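Long-range contacts in probable glutathione reductase (Sinorhizobium meliloti, PDB 4DNA), which probably catalyses the NADPH-dependent reduction of glutathione disulfide to glutathione, using one bound FAD per subunit: residues A[4-9]-A[30-35]; A[9-14]-A[135-140]. All coordinates share one frame; numbering follows the deposited sequence.

Overall arrangement
The chain starts with strand 6-11, the middle strand of the five-stranded parallel sheet of the FAD-binding domain. It passes through the glycine turn and helix 15-25 and comes back as strand 31-35. Contact 1 closes this short beta-alpha-beta loop. Contact 2 closes a much longer one, with 120 residues between its segments, by placing strand 137-139 against the other edge of strand 6-11. Along the chain the two contacts cross, because residues 30-35 fall between the segments of contact 2. They share Phe9, and their centres lie about 8 Å apart. Both reach FAD at the C-terminal ends of their strands.

Contact 1 of 2, residues A[4-9]-A[30-35]; sequences FDYDLF and KVAIAE. With FAD (flavin-adenine dinucleotide), chain C.
The Tyr6 ring carries the methyl group of Ala32 on one face. CB of Ala32 sits 3.5 Å from the Tyr6 ring centroid, almost on the ring normal, in a CH-pi contact. The carbonyl carbon of Lys30 lies at the Tyr6 edge. The Phe9 ring has Ala32 O over one face, offset toward the rim. Phe9 CD2 also meets Ala32 CB at 3.6 Å, so this methyl is shared by two rings. With CG anti to the backbone N (chi1 -160°), the Phe9 ring leans over strand 31-35 and CZ meets Ala34 CB. Tyr6 OH is hydrogen-bonded to Glu109 OE1. An alanine in place of Tyr6 would probably leave the Ala32 methyl only the Phe9 ring across the contact, and Glu109 without its hydroxyl partner. Strands 6-11 and 31-35 run parallel in the Rossmann-type beta-alpha-beta unit around helix 15-25. Ala32 N donates to Leu8 O at 3.0 Å. Just before Val31, Lys30 O accepts from both Asp7 N (2.7 Å) and Leu8 N (3.0 Å). Asp7 OD2 uses its anti lone pair to take Lys30 N at 2.9 Å. The bent Lys30 chain brings NZ to Asp5 O at 2.8 Å. Glu35 OE1 and OE2 accept from FAD ribose hydroxyls O3B and O2B.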
ATOM      1  N   PHE A   4     -28.161 -15.471  38.697  1.00104.28           N
ATOM      2  CA  PHE A   4     -27.026 -14.613  39.040  1.00102.82           C
ATOM      3  C   PHE A   4     -27.321 -13.153  38.731  1.00100.81           C
ATOM      4  O   PHE A   4     -28.237 -12.848  37.970  1.00101.60           O
ATOM      5  CB  PHE A   4     -25.774 -15.006  38.243  1.00100.68           C
ATOM      6  CG  PHE A   4     -25.509 -16.488  38.164  1.00101.69           C
ATOM      7  CD1 PHE A   4     -26.260 -17.306  37.319  1.00101.60           C
ATOM      8  CD2 PHE A   4     -24.469 -17.057  38.893  1.00101.74           C
ATOM      9  CE1 PHE A   4     -25.996 -18.667  37.231  1.00102.07           C
ATOM     10  CE2 PHE A   4     -24.200 -18.416  38.806  1.00101.50           C
ATOM     11  CZ  PHE A   4     -24.963 -19.222  37.973  1.00101.83           C
ATOM     12  N   ASP A   5     -26.508 -12.259  39.294  1.00100.44           N
ATOM     13  CA  ASP A   5     -26.593 -10.835  38.992  1.00 99.70           C
ATOM     14  C   ASP A   5     -26.505 -10.588  37.493  1.00 97.46           C
ATOM     15  O   ASP A   5     -27.318  -9.866  36.931  1.00 97.70           O
ATOM     16  CB  ASP A   5     -25.484 -10.058  39.705  1.00 98.48           C
ATOM     17  CG  ASP A   5     -25.503 -10.251  41.209  1.00101.33           C
ATOM     18  OD1 ASP A   5     -26.600 -10.355  41.811  1.00102.75           O
ATOM     19  OD2 ASP A   5     -24.406 -10.287  41.794  1.00101.42           O
ATOM     20  N   TYR A   6     -25.515 -11.191  36.848  1.00 95.79           N
ATOM     21  CA  TYR A   6     -25.325 -11.008  35.416  1.00 94.23           C
ATOM     22  C   TYR A   6     -25.210 -12.351  34.728  1.00 93.46           C
ATOM     23  O   TYR A   6     -24.970 -13.365  35.374  1.00 94.89           O
ATOM     24  CB  TYR A   6     -24.071 -10.168  35.138  1.00 91.94           C
ATOM     25  CG  TYR A   6     -24.052  -8.841  35.863  1.00 91.67           C
ATOM     26  CD1 TYR A   6     -24.785  -7.759  35.390  1.00 91.60           C
ATOM     27  CD2 TYR A   6     -23.305  -8.675  37.023  1.00 92.59           C
ATOM     28  CE1 TYR A   6     -24.775  -6.542  36.057  1.00 93.02           C
ATOM     29  CE2 TYR A   6     -23.287  -7.463  37.698  1.00 92.96           C
ATOM     30  CZ  TYR A   6     -24.021  -6.398  37.213  1.00 92.82           C
ATOM     31  OH  TYR A   6     -24.004  -5.192  37.884  1.00 92.67           O
ATOM     32  N   ASP A   7     -25.401 -12.363  33.417  1.00 92.53           N
ATOM     33  CA  ASP A   7     -25.145 -13.568  32.653  1.00 93.42           C
ATOM     34  C   ASP A   7     -23.652 -13.641  32.385  1.00 89.94           C
ATOM     35  O   ASP A   7     -23.072 -14.726  32.364  1.00 88.87           O
ATOM     36  CB  ASP A   7     -25.938 -13.571  31.344  1.00 93.00           C
ATOM     37  CG  ASP A   7     -27.438 -13.633  31.574  1.00 99.04           C
ATOM     38  OD1 ASP A   7     -27.959 -14.728  31.904  1.00 99.42           O
ATOM     39  OD2 ASP A   7     -28.103 -12.582  31.430  1.00100.71           O
ATOM     40  N   LEU A   8     -23.034 -12.473  32.215  1.00 89.18           N
ATOM     41  CA  LEU A   8     -21.646 -12.400  31.786  1.00 85.82           C
ATOM     42  C   LEU A   8     -20.893 -11.202  32.346  1.00 85.87           C
ATOM     43  O   LEU A   8     -21.115 -10.077  31.910  1.00 85.42           O
ATOM     44  CB  LEU A   8     -21.558 -12.363  30.258  1.00 84.21           C
ATOM     45  CG  LEU A   8     -20.125 -12.204  29.741  1.00 82.28           C
ATOM     46  CD1 LEU A   8     -19.368 -13.526  29.788  1.00 81.26           C
ATOM     47  CD2 LEU A   8     -20.122 -11.635  28.338  1.00 79.53           C
ATOM     48  N   PHE A   9     -19.982 -11.448  33.286  1.00 85.61           N
ATOM     49  CA  PHE A   9     -19.036 -10.416  33.692  1.00 84.46           C
ATOM     50  C   PHE A   9     -17.754 -10.510  32.870  1.00 81.84           C
ATOM     51  O   PHE A   9     -17.220 -11.603  32.664  1.00 80.73           O
ATOM     52  CB  PHE A   9     -18.721 -10.481  35.191  1.00 85.33           C
ATOM     53  CG  PHE A   9     -18.159  -9.198  35.737  1.00 85.09           C
ATOM     54  CD1 PHE A   9     -16.812  -8.875  35.561  1.00 83.50           C
ATOM     55  CD2 PHE A   9     -18.976  -8.301  36.403  1.00 85.88           C
ATOM     56  CE1 PHE A   9     -16.295  -7.690  36.049  1.00 83.32           C
ATOM     57  CE2 PHE A   9     -18.464  -7.117  36.896  1.00 86.12           C
ATOM     58  CZ  PHE A   9     -17.123  -6.810  36.718  1.00 85.24           C
ATOM     59  N   LYS A  30     -27.666 -10.055  30.133  1.00 91.32           N
ATOM     60  CA  LYS A  30     -27.191  -9.227  31.233  1.00 93.69           C
ATOM     61  C   LYS A  30     -25.658  -9.283  31.271  1.00 91.59           C
ATOM     62  O   LYS A  30     -25.082 -10.302  31.666  1.00 91.76           O
ATOM     63  CB  LYS A  30     -27.759  -9.739  32.553  1.00 97.29           C
ATOM     64  CG  LYS A  30     -29.145  -9.235  32.916  1.00 99.79           C
ATOM     65  CD  LYS A  30     -29.056  -8.250  34.070  1.00 98.60           C
ATOM     66  CE  LYS A  30     -29.991  -8.646  35.200  1.00 99.01           C
ATOM     67  NZ  LYS A  30     -29.461  -8.169  36.506  1.00 99.08           N
ATOM     68  N   VAL A  31     -25.004  -8.203  30.850  1.00 88.18           N
ATOM     69  CA  VAL A  31     -23.535  -8.145  30.829  1.00 87.03           C
ATOM     70  C   VAL A  31     -23.039  -7.032  31.747  1.00 86.37           C
ATOM     71  O   VAL A  31     -23.680  -5.989  31.856  1.00 89.08           O
ATOM     72  CB  VAL A  31     -22.984  -7.905  29.392  1.00 85.63           C
ATOM     73  CG1 VAL A  31     -21.464  -7.882  29.367  1.00 82.86           C
ATOM     74  CG2 VAL A  31     -23.497  -8.955  28.415  1.00 86.77           C
ATOM     75  N   ALA A  32     -21.911  -7.249  32.409  1.00 85.29           N
ATOM     76  CA  ALA A  32     -21.230  -6.182  33.146  1.00 86.16           C
ATOM     77  C   ALA A  32     -19.736  -6.127  32.783  1.00 83.89           C
ATOM     78  O   ALA A  32     -19.117  -7.164  32.533  1.00 83.11           O
ATOM     79  CB  ALA A  32     -21.420  -6.368  34.641  1.00 87.17           C
ATOM     80  N   ILE A  33     -19.159  -4.929  32.746  1.00 82.65           N
ATOM     81  CA  ILE A  33     -17.741  -4.788  32.392  1.00 80.53           C
ATOM     82  C   ILE A  33     -16.998  -3.758  33.251  1.00 81.00           C
ATOM     83  O   ILE A  33     -17.490  -2.650  33.481  1.00 82.69           O
ATOM     84  CB  ILE A  33     -17.539  -4.527  30.867  1.00 80.30           C
ATOM     85  CG1 ILE A  33     -16.044  -4.363  30.521  1.00 78.08           C
ATOM     86  CG2 ILE A  33     -18.383  -3.351  30.386  1.00 79.79           C
ATOM     87  CD1 ILE A  33     -15.686  -4.614  29.069  1.00 75.24           C
ATOM     88  N   ALA A  34     -15.811  -4.139  33.717  1.00 80.17           N
ATOM     89  CA  ALA A  34     -15.010  -3.286  34.586  1.00 81.94           C
ATOM     90  C   ALA A  34     -13.637  -2.955  34.003  1.00 81.49           C
ATOM     91  O   ALA A  34     -12.868  -3.859  33.652  1.00 79.76           O
ATOM     92  CB  ALA A  34     -14.857  -3.942  35.947  1.00 82.01           C
ATOM     93  N   GLU A  35     -13.330  -1.661  33.902  1.00 81.01           N
ATOM     94  CA  GLU A  35     -11.980  -1.228  33.534  1.00 79.58           C
ATOM     95  C   GLU A  35     -11.364  -0.376  34.646  1.00 81.59           C
ATOM     96  O   GLU A  35     -11.967   0.602  35.096  1.00 83.07           O
ATOM     97  CB  GLU A  35     -11.973  -0.488  32.188  1.00 78.46           C
ATOM     98  CG  GLU A  35     -10.708   0.313  31.898  1.00 78.69           C
ATOM     99  CD  GLU A  35      -9.504  -0.549  31.525  1.00 75.10           C
ATOM    100  OE1 GLU A  35      -9.605  -1.319  30.549  1.00 74.25           O
ATOM    101  OE2 GLU A  35      -8.440  -0.442  32.183  1.00 73.65           O
TER
HETATM  102  PA  FAD C 500      -5.691  -4.826  26.664  1.00 71.98           P
HETATM  103  O1A FAD C 500      -4.270  -4.989  27.175  1.00 70.48           O
HETATM  104  O2A FAD C 500      -6.016  -4.069  25.396  1.00 72.80           O
HETATM  105  O5B FAD C 500      -6.587  -4.177  27.827  1.00 72.78           O
HETATM  106  C5B FAD C 500      -7.133  -4.940  28.911  1.00 72.43           C
HETATM  107  C4B FAD C 500      -7.639  -3.920  29.919  1.00 72.55           C
HETATM  108  O4B FAD C 500      -7.942  -4.498  31.188  1.00 71.01           O
HETATM  109  C3B FAD C 500      -6.578  -2.862  30.157  1.00 72.84           C
HETATM  110  O3B FAD C 500      -7.130  -1.582  29.815  1.00 71.60           O
HETATM  111  C2B FAD C 500      -6.225  -2.998  31.625  1.00 72.62           C
HETATM  112  O2B FAD C 500      -5.929  -1.731  32.212  1.00 72.55           O
HETATM  113  C1B FAD C 500      -7.472  -3.632  32.224  1.00 73.72           C
HETATM  114  N9A FAD C 500      -7.221  -4.453  33.432  1.00 74.97           N
HETATM  115  C8A FAD C 500      -6.091  -5.146  33.672  1.00 75.00           C
HETATM  116  N7A FAD C 500      -6.150  -5.831  34.839  1.00 76.00           N
HETATM  117  C5A FAD C 500      -7.355  -5.577  35.361  1.00 76.74           C
HETATM  118  C6A FAD C 500      -8.045  -6.004  36.589  1.00 78.41           C
HETATM  119  N6A FAD C 500      -7.381  -6.825  37.439  1.00 79.46           N
HETATM  120  N1A FAD C 500      -9.305  -5.541  36.802  1.00 78.97           N
HETATM  121  C2A FAD C 500      -9.911  -4.710  35.918  1.00 78.08           C
HETATM  122  N3A FAD C 500      -9.331  -4.282  34.772  1.00 77.06           N
HETATM  123  C4A FAD C 500      -8.069  -4.675  34.441  1.00 76.58           C
HETATM  124  N1  FAD C 500      -1.106  -4.869  18.171  1.00 64.60           N
HETATM  125  C2  FAD C 500      -1.359  -4.831  16.843  1.00 64.16           C
HETATM  126  O2  FAD C 500      -2.134  -5.676  16.345  1.00 64.41           O
HETATM  127  N3  FAD C 500      -0.796  -3.906  16.043  1.00 64.02           N
HETATM  128  C4  FAD C 500       0.054  -2.962  16.496  1.00 64.26           C
HETATM  129  O4  FAD C 500       0.546  -2.113  15.713  1.00 64.22           O
HETATM  130  C4X FAD C 500       0.384  -2.949  17.943  1.00 64.55           C
HETATM  131  N5  FAD C 500       1.222  -2.034  18.478  1.00 64.58           N
HETATM  132  C5X FAD C 500       1.490  -2.054  19.812  1.00 65.29           C
HETATM  133  C6  FAD C 500       2.357  -1.110  20.364  1.00 65.50           C
HETATM  134  C7  FAD C 500       2.647  -1.128  21.732  1.00 65.90           C
HETATM  135  C7M FAD C 500       3.587  -0.084  22.281  1.00 66.33           C
HETATM  136  C8  FAD C 500       2.013  -2.153  22.621  1.00 66.03           C
HETATM  137  C8M FAD C 500       2.274  -2.213  24.102  1.00 66.53           C
HETATM  138  C9  FAD C 500       1.153  -3.095  22.073  1.00 66.02           C
HETATM  139  C9A FAD C 500       0.871  -3.086  20.708  1.00 65.10           C
HETATM  140  N10 FAD C 500      -0.007  -4.046  20.165  1.00 65.06           N
HETATM  141  C10 FAD C 500      -0.268  -3.995  18.775  1.00 64.81           C
HETATM  142  C1' FAD C 500      -0.611  -5.063  21.045  1.00 65.65           C
HETATM  143  C2' FAD C 500      -2.056  -4.764  21.418  1.00 67.39           C
HETATM  144  O2' FAD C 500      -2.138  -3.463  22.009  1.00 66.91           O
HETATM  145  C3' FAD C 500      -2.601  -5.840  22.360  1.00 69.69           C
HETATM  146  O3' FAD C 500      -2.301  -7.120  21.792  1.00 68.86           O
HETATM  147  C4' FAD C 500      -4.109  -5.734  22.587  1.00 68.81           C
HETATM  148  O4' FAD C 500      -4.402  -4.526  23.299  1.00 70.33           O
HETATM  149  C5' FAD C 500      -4.629  -6.921  23.379  1.00 70.03           C
HETATM  150  O5' FAD C 500      -5.731  -6.491  24.175  1.00 71.78           O
HETATM  151  P   FAD C 500      -6.330  -7.336  25.417  1.00 71.47           P
HETATM  152  O1P FAD C 500      -7.767  -7.715  25.113  1.00 71.86           O
HETATM  153  O2P FAD C 500      -5.341  -8.396  25.840  1.00 71.28           O
HETATM  154  O3P FAD C 500      -6.415  -6.264  26.610  1.00 72.18           O

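Contact 2 of 2, residues A[9-14]-A[135-140]; sequences FVIGGG and ERIVIA. With FAD (flavin-adenine dinucleotide), chain C.
Phe9, Val10 and Ile11 pair in parallel register with Ile137, Val138 and Ile139. Four backbone hydrogen bonds join the strands. Phe9 N donates to Arg136 O at 3.2 Å, and Val138 N to Phe9 O. Ile11 N donates to Val138 O at 2.8 Å, almost in line with the carbonyl (C=O...N angle 178°). Ala140 N closes the row on Ile11 O. On one face of the sheet, Ile11 CD1 touches Ile139 CG1 at 4.2 Å and also reaches Ile137 CG2. Ile11 CG2, anti to the backbone N, turns instead to the adenine and lies 3.6 Å from FAD N1A. Val10 CG2 packs on Val138 CB on the other face. Past the strand ends, Gly12 CA approaches Ala140 O at 3.4 Å. Gly12 and Gly14 probably leave no room for a side chain here, beside Ala140 O and FAD O5B. The cofactor comes close to the backbone. Gly12 CA is 3.2 Å from FAD O4B. Ala140 O is 3.4 Å from FAD C5B. Farther out, Ala115 and Val123 pack on the Phe9 side chain. Arg136 NH2 bonds to Glu135 O from above the carbonyl plane, while its NE forms a salt bridge with Glu328. Gly14 sits at the N-cap position of helix 15-25. Strand, glycine turn and helix are consistent with the GxGxxG dinucleotide-binding motif of Rossmann-type flavoproteins, here holding FAD.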
ATOM      1  N   PHE A   9     -19.982 -11.448  33.286  1.00 85.61           N
ATOM      2  CA  PHE A   9     -19.036 -10.416  33.692  1.00 84.46           C
ATOM      3  C   PHE A   9     -17.754 -10.510  32.870  1.00 81.84           C
ATOM      4  O   PHE A   9     -17.220 -11.603  32.664  1.00 80.73           O
ATOM      5  CB  PHE A   9     -18.721 -10.481  35.191  1.00 85.33           C
ATOM      6  CG  PHE A   9     -18.159  -9.198  35.737  1.00 85.09           C
ATOM      7  CD1 PHE A   9     -16.812  -8.875  35.561  1.00 83.50           C
ATOM      8  CD2 PHE A   9     -18.976  -8.301  36.403  1.00 85.88           C
ATOM      9  CE1 PHE A   9     -16.295  -7.690  36.049  1.00 83.32           C
ATOM     10  CE2 PHE A   9     -18.464  -7.117  36.896  1.00 86.12           C
ATOM     11  CZ  PHE A   9     -17.123  -6.810  36.718  1.00 85.24           C
ATOM     12  N   VAL A  10     -17.289  -9.354  32.403  1.00 79.69           N
ATOM     13  CA  VAL A  10     -16.064  -9.223  31.618  1.00 77.13           C
ATOM     14  C   VAL A  10     -15.065  -8.388  32.418  1.00 76.20           C
ATOM     15  O   VAL A  10     -15.319  -7.215  32.695  1.00 76.85           O
ATOM     16  CB  VAL A  10     -16.340  -8.505  30.274  1.00 75.14           C
ATOM     17  CG1 VAL A  10     -15.049  -8.202  29.540  1.00 74.10           C
ATOM     18  CG2 VAL A  10     -17.253  -9.328  29.388  1.00 75.24           C
ATOM     19  N   ILE A  11     -13.939  -8.979  32.797  1.00 74.55           N
ATOM     20  CA  ILE A  11     -12.906  -8.220  33.482  1.00 74.21           C
ATOM     21  C   ILE A  11     -11.877  -7.711  32.482  1.00 73.08           C
ATOM     22  O   ILE A  11     -11.147  -8.503  31.885  1.00 72.43           O
ATOM     23  CB  ILE A  11     -12.169  -9.041  34.554  1.00 74.37           C
ATOM     24  CG1 ILE A  11     -13.152  -9.767  35.467  1.00 76.69           C
ATOM     25  CG2 ILE A  11     -11.278  -8.127  35.377  1.00 76.32           C
ATOM     26  CD1 ILE A  11     -12.496 -10.753  36.419  1.00 77.72           C
ATOM     27  N   GLY A  12     -11.813  -6.393  32.318  1.00 71.62           N
ATOM     28  CA  GLY A  12     -10.830  -5.762  31.435  1.00 72.01           C
ATOM     29  C   GLY A  12     -11.480  -5.098  30.240  1.00 74.27           C
ATOM     30  O   GLY A  12     -12.202  -5.750  29.495  1.00 75.17           O
ATOM     31  N   GLY A  13     -11.232  -3.802  30.057  1.00 73.69           N
ATOM     32  CA  GLY A  13     -11.915  -3.030  29.028  1.00 73.07           C
ATOM     33  C   GLY A  13     -11.058  -2.705  27.828  1.00 72.86           C
ATOM     34  O   GLY A  13     -11.177  -1.631  27.238  1.00 74.02           O
ATOM     35  N   GLY A  14     -10.177  -3.626  27.470  1.00 72.34           N
ATOM     36  CA  GLY A  14      -9.374  -3.472  26.275  1.00 72.44           C
ATOM     37  C   GLY A  14     -10.081  -4.090  25.086  1.00 72.64           C
ATOM     38  O   GLY A  14     -11.288  -4.342  25.129  1.00 72.52           O
ATOM     39  N   GLU A 135     -22.818 -15.786  35.648  1.00 93.01           N
ATOM     40  CA  GLU A 135     -22.859 -17.171  35.163  1.00 94.55           C
ATOM     41  C   GLU A 135     -21.588 -17.553  34.382  1.00 92.33           C
ATOM     42  O   GLU A 135     -20.975 -18.591  34.642  1.00 90.52           O
ATOM     43  CB  GLU A 135     -24.114 -17.412  34.311  1.00 95.75           C
ATOM     44  CG  GLU A 135     -24.298 -18.863  33.866  1.00 95.76           C
ATOM     45  CD  GLU A 135     -25.615 -19.115  33.147  1.00101.61           C
ATOM     46  OE1 GLU A 135     -25.859 -18.483  32.087  1.00 98.11           O
ATOM     47  OE2 GLU A 135     -26.404 -19.958  33.640  1.00106.71           O
ATOM     48  N   ARG A 136     -21.174 -16.668  33.492  1.00 89.38           N
ATOM     49  CA  ARG A 136     -19.964 -16.842  32.736  1.00 84.85           C
ATOM     50  C   ARG A 136     -19.090 -15.666  33.019  1.00 82.75           C
ATOM     51  O   ARG A 136     -19.582 -14.590  33.223  1.00 84.61           O
ATOM     52  CB  ARG A 136     -20.287 -16.858  31.265  1.00 82.78           C
ATOM     53  CG  ARG A 136     -21.125 -18.033  30.844  1.00 84.93           C
ATOM     54  CD  ARG A 136     -20.340 -19.317  30.953  1.00 86.90           C
ATOM     55  NE  ARG A 136     -21.178 -20.486  30.724  1.00 89.98           N
ATOM     56  CZ  ARG A 136     -21.781 -21.165  31.690  1.00 88.74           C
ATOM     57  NH1 ARG A 136     -22.526 -22.209  31.401  1.00 90.80           N
ATOM     58  NH2 ARG A 136     -21.638 -20.790  32.945  1.00 88.60           N
ATOM     59  N   ILE A 137     -17.785 -15.870  33.046  1.00 81.38           N
ATOM     60  CA  ILE A 137     -16.861 -14.740  33.203  1.00 81.60           C
ATOM     61  C   ILE A 137     -15.775 -14.769  32.140  1.00 78.44           C
ATOM     62  O   ILE A 137     -15.280 -15.835  31.788  1.00 77.57           O
ATOM     63  CB  ILE A 137     -16.236 -14.671  34.612  1.00 80.47           C
ATOM     64  CG1 ILE A 137     -17.337 -14.472  35.663  1.00 83.19           C
ATOM     65  CG2 ILE A 137     -15.233 -13.526  34.695  1.00 79.16           C
ATOM     66  CD1 ILE A 137     -17.065 -15.111  37.011  1.00 82.47           C
ATOM     67  N   VAL A 138     -15.432 -13.595  31.623  1.00 76.18           N
ATOM     68  CA  VAL A 138     -14.340 -13.466  30.678  1.00 73.88           C
ATOM     69  C   VAL A 138     -13.219 -12.622  31.264  1.00 72.66           C
ATOM     70  O   VAL A 138     -13.440 -11.506  31.709  1.00 74.24           O
ATOM     71  CB  VAL A 138     -14.827 -12.862  29.356  1.00 73.44           C
ATOM     72  CG1 VAL A 138     -13.647 -12.482  28.472  1.00 71.23           C
ATOM     73  CG2 VAL A 138     -15.739 -13.849  28.652  1.00 76.63           C
ATOM     74  N   ILE A 139     -12.017 -13.167  31.267  1.00 71.46           N
ATOM     75  CA  ILE A 139     -10.864 -12.454  31.779  1.00 72.13           C
ATOM     76  C   ILE A 139     -10.038 -11.898  30.605  1.00 70.79           C
ATOM     77  O   ILE A 139      -9.136 -12.561  30.085  1.00 69.15           O
ATOM     78  CB  ILE A 139     -10.029 -13.368  32.698  1.00 71.40           C
ATOM     79  CG1 ILE A 139     -10.848 -13.752  33.914  1.00 72.35           C
ATOM     80  CG2 ILE A 139      -8.755 -12.682  33.155  1.00 71.86           C
ATOM     81  CD1 ILE A 139     -10.247 -14.896  34.691  1.00 74.45           C
ATOM     82  N   ALA A 140     -10.369 -10.681  30.190  1.00 70.99           N
ATOM     83  CA  ALA A 140      -9.686 -10.028  29.082  1.00 69.01           C
ATOM     84  C   ALA A 140      -8.840  -8.889  29.617  1.00 69.94           C
ATOM     85  O   ALA A 140      -9.010  -7.721  29.261  1.00 72.90           O
ATOM     86  CB  ALA A 140     -10.691  -9.531  28.064  1.00 72.25           C
TER
HETATM   87  PA  FAD C 500      -5.691  -4.826  26.664  1.00 71.98           P
HETATM   88  O1A FAD C 500      -4.270  -4.989  27.175  1.00 70.48           O
HETATM   89  O2A FAD C 500      -6.016  -4.069  25.396  1.00 72.80           O
HETATM   90  O5B FAD C 500      -6.587  -4.177  27.827  1.00 72.78           O
HETATM   91  C5B FAD C 500      -7.133  -4.940  28.911  1.00 72.43           C
HETATM   92  C4B FAD C 500      -7.639  -3.920  29.919  1.00 72.55           C
HETATM   93  O4B FAD C 500      -7.942  -4.498  31.188  1.00 71.01           O
HETATM   94  C3B FAD C 500      -6.578  -2.862  30.157  1.00 72.84           C
HETATM   95  O3B FAD C 500      -7.130  -1.582  29.815  1.00 71.60           O
HETATM   96  C2B FAD C 500      -6.225  -2.998  31.625  1.00 72.62           C
HETATM   97  O2B FAD C 500      -5.929  -1.731  32.212  1.00 72.55           O
HETATM   98  C1B FAD C 500      -7.472  -3.632  32.224  1.00 73.72           C
HETATM   99  N9A FAD C 500      -7.221  -4.453  33.432  1.00 74.97           N
HETATM  100  C8A FAD C 500      -6.091  -5.146  33.672  1.00 75.00           C
HETATM  101  N7A FAD C 500      -6.150  -5.831  34.839  1.00 76.00           N
HETATM  102  C5A FAD C 500      -7.355  -5.577  35.361  1.00 76.74           C
HETATM  103  C6A FAD C 500      -8.045  -6.004  36.589  1.00 78.41           C
HETATM  104  N6A FAD C 500      -7.381  -6.825  37.439  1.00 79.46           N
HETATM  105  N1A FAD C 500      -9.305  -5.541  36.802  1.00 78.97           N
HETATM  106  C2A FAD C 500      -9.911  -4.710  35.918  1.00 78.08           C
HETATM  107  N3A FAD C 500      -9.331  -4.282  34.772  1.00 77.06           N
HETATM  108  C4A FAD C 500      -8.069  -4.675  34.441  1.00 76.58           C
HETATM  109  N1  FAD C 500      -1.106  -4.869  18.171  1.00 64.60           N
HETATM  110  C2  FAD C 500      -1.359  -4.831  16.843  1.00 64.16           C
HETATM  111  O2  FAD C 500      -2.134  -5.676  16.345  1.00 64.41           O
HETATM  112  N3  FAD C 500      -0.796  -3.906  16.043  1.00 64.02           N
HETATM  113  C4  FAD C 500       0.054  -2.962  16.496  1.00 64.26           C
HETATM  114  O4  FAD C 500       0.546  -2.113  15.713  1.00 64.22           O
HETATM  115  C4X FAD C 500       0.384  -2.949  17.943  1.00 64.55           C
HETATM  116  N5  FAD C 500       1.222  -2.034  18.478  1.00 64.58           N
HETATM  117  C5X FAD C 500       1.490  -2.054  19.812  1.00 65.29           C
HETATM  118  C6  FAD C 500       2.357  -1.110  20.364  1.00 65.50           C
HETATM  119  C7  FAD C 500       2.647  -1.128  21.732  1.00 65.90           C
HETATM  120  C7M FAD C 500       3.587  -0.084  22.281  1.00 66.33           C
HETATM  121  C8  FAD C 500       2.013  -2.153  22.621  1.00 66.03           C
HETATM  122  C8M FAD C 500       2.274  -2.213  24.102  1.00 66.53           C
HETATM  123  C9  FAD C 500       1.153  -3.095  22.073  1.00 66.02           C
HETATM  124  C9A FAD C 500       0.871  -3.086  20.708  1.00 65.10           C
HETATM  125  N10 FAD C 500      -0.007  -4.046  20.165  1.00 65.06           N
HETATM  126  C10 FAD C 500      -0.268  -3.995  18.775  1.00 64.81           C
HETATM  127  C1' FAD C 500      -0.611  -5.063  21.045  1.00 65.65           C
HETATM  128  C2' FAD C 500      -2.056  -4.764  21.418  1.00 67.39           C
HETATM  129  O2' FAD C 500      -2.138  -3.463  22.009  1.00 66.91           O
HETATM  130  C3' FAD C 500      -2.601  -5.840  22.360  1.00 69.69           C
HETATM  131  O3' FAD C 500      -2.301  -7.120  21.792  1.00 68.86           O
HETATM  132  C4' FAD C 500      -4.109  -5.734  22.587  1.00 68.81           C
HETATM  133  O4' FAD C 500      -4.402  -4.526  23.299  1.00 70.33           O
HETATM  134  C5' FAD C 500      -4.629  -6.921  23.379  1.00 70.03           C
HETATM  135  O5' FAD C 500      -5.731  -6.491  24.175  1.00 71.78           O
HETATM  136  P   FAD C 500      -6.330  -7.336  25.417  1.00 71.47           P
HETATM  137  O1P FAD C 500      -7.767  -7.715  25.113  1.00 71.86           O
HETATM  138  O2P FAD C 500      -5.341  -8.396  25.840  1.00 71.28           O
HETATM  139  O3P FAD C 500      -6.415  -6.264  26.610  1.00 72.18           O